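Local coordinates for protein Rho guanine nucleotide exchange factor 11 (PDB 5JHH) that probably activates Rho-family GTPases by promoting release of GDP and uptake of GTP through its linked RhoGEF (DH) and PH domains, at residues 218-221 with 222-226. Sequence-based numbering, arbitrary orientation.
Sequences RHRL and EGYQK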
# COMPACT_ATOMS: atom_id res chain seq x y z
N ARG A 218 2.81 -14.79 9.82
CA ARG A 218 2.77 -16.17 10.32
C ARG A 218 3.27 -17.16 9.28
O ARG A 218 4.06 -18.06 9.60
CB ARG A 218 1.37 -16.55 10.77
CG ARG A 218 1.27 -17.91 11.49
CD ARG A 218 -0.12 -18.18 12.08
NE ARG A 218 -1.11 -18.48 11.03
CZ ARG A 218 -2.16 -17.71 10.71
NH1 ARG A 218 -2.44 -16.59 11.39
NH2 ARG A 218 -2.96 -18.07 9.70
N HIS A 219 2.81 -16.98 8.05
CA HIS A 219 3.24 -17.82 6.96
C HIS A 219 4.75 -17.65 6.70
O HIS A 219 5.46 -18.61 6.54
CB HIS A 219 2.44 -17.46 5.71
CG HIS A 219 2.77 -18.27 4.50
ND1 HIS A 219 3.68 -17.85 3.55
CD2 HIS A 219 2.27 -19.45 4.06
CE1 HIS A 219 3.74 -18.75 2.58
NE2 HIS A 219 2.89 -19.72 2.86
N ARG A 220 5.22 -16.42 6.70
CA ARG A 220 6.64 -16.13 6.52
C ARG A 220 7.54 -16.84 7.58
O ARG A 220 8.55 -17.48 7.25
CB ARG A 220 6.87 -14.61 6.50
CG ARG A 220 8.34 -14.21 6.44
CD ARG A 220 8.51 -12.71 6.26
NE ARG A 220 7.92 -12.25 5.01
CZ ARG A 220 8.55 -12.18 3.83
NH1 ARG A 220 7.90 -11.76 2.75
NH2 ARG A 220 9.84 -12.52 3.72
N LEU A 221 7.11 -16.80 8.84
CA LEU A 221 7.89 -17.40 9.93
C LEU A 221 7.88 -18.93 9.95
O LEU A 221 8.87 -19.54 10.34
CB LEU A 221 7.39 -16.94 11.26
CG LEU A 221 7.55 -15.46 11.52
CD1 LEU A 221 6.67 -15.05 12.68
CD2 LEU A 221 8.99 -15.13 11.82
N GLU A 222 6.78 -19.54 9.54
CA GLU A 222 6.79 -20.97 9.28
C GLU A 222 7.81 -21.34 8.22
O GLU A 222 8.46 -22.37 8.32
CB GLU A 222 5.44 -21.46 8.80
CG GLU A 222 4.34 -21.43 9.83
CD GLU A 222 2.94 -21.35 9.20
OE1 GLU A 222 2.84 -21.31 7.95
OE2 GLU A 222 1.94 -21.32 9.96
N GLY A 223 7.92 -20.53 7.17
CA GLY A 223 8.85 -20.85 6.11
C GLY A 223 10.27 -20.70 6.60
O GLY A 223 11.13 -21.50 6.28
N TYR A 224 10.52 -19.64 7.36
CA TYR A 224 11.82 -19.43 7.97
C TYR A 224 12.19 -20.55 8.93
O TYR A 224 13.32 -20.90 8.98
CB TYR A 224 11.88 -18.15 8.75
CG TYR A 224 11.86 -16.90 7.93
CD1 TYR A 224 11.94 -16.92 6.55
CD2 TYR A 224 11.79 -15.67 8.55
CE1 TYR A 224 11.93 -15.76 5.82
CE2 TYR A 224 11.78 -14.51 7.83
CZ TYR A 224 11.83 -14.56 6.47
OH TYR A 224 11.84 -13.38 5.78
N GLN A 225 11.24 -21.03 9.72
CA GLN A 225 11.50 -22.09 10.67
C GLN A 225 12.09 -23.34 10.01
O GLN A 225 13.13 -23.82 10.42
CB GLN A 225 10.22 -22.45 11.42
CG GLN A 225 10.45 -23.32 12.65
CD GLN A 225 11.44 -22.69 13.60
OE1 GLN A 225 11.45 -21.48 13.80
NE2 GLN A 225 12.30 -23.51 14.19
N LYS A 226 11.43 -23.85 8.97
CA LYS A 226 11.98 -24.91 8.11
C LYS A 226 13.44 -24.70 7.72
O LYS A 226 14.21 -25.63 7.69
CB LYS A 226 11.15 -25.04 6.82
CG LYS A 226 9.89 -25.87 7.01
CD LYS A 226 8.92 -25.78 5.83
CE LYS A 226 7.50 -26.15 6.28
NZ LYS A 226 6.65 -26.70 5.19
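Arg-220 and Tyr-224 stand one turn apart on an alpha-helix whose i to i+4 backbone bonds run unbroken here, from Glu-222 N to Arg-218 O through Gln-225 N to Leu-221 O. This is the last stretch of helix 189-227, the long C-terminal helix of the RhoGEF (DH) region that leads into the PH domain, and it illustrates how an i, i+4 pair can join a helix to a neighbouring sheet. With CG anti to the backbone N (chi1 175°), the chain of Arg-220 rises alongside the tyrosine and lays its CG over the ring face, a CH-pi contact 3.9 Å from the centroid. The bend at chi3 then brings NH2 round to Tyr-224 OH, donating a nearly straight hydrogen bond of 3.0 Å; the hydroxyl oxygen sits in the guanidinium plane, which is turned 72° from the ring. The same phenol hydroxyl is also hydrogen-bonded to Glu-257 OE1 on strand 254-263, while His-273 and Leu-275 of the next strand touch the side chain, so that the tyrosine side chain ties its helix to the PH sheet. A phenylalanine in its place would probably keep the face for Arg-220 CG but leave NH2 and Glu-257 without the hydroxyl that links them. Leu-221 adds a looser apolar touch, CD2 to Tyr-224 CD2 at 4.3 Å. Round the helix, Glu-222 runs back, extended beyond CG, beside the preceding turn, its OE2 meeting Arg-218 CG at 3.8 Å; the charged groups stay beyond salt-bridge range. Gln-225, by contrast, sends its amide to the backbone of Leu-247 and Leu-249. At the base of the tyrosine ring, Arg-220 O lies 3.4 Å from Tyr-224 CG, over one face, while accepting the Tyr-224 N-H in its carbonyl plane.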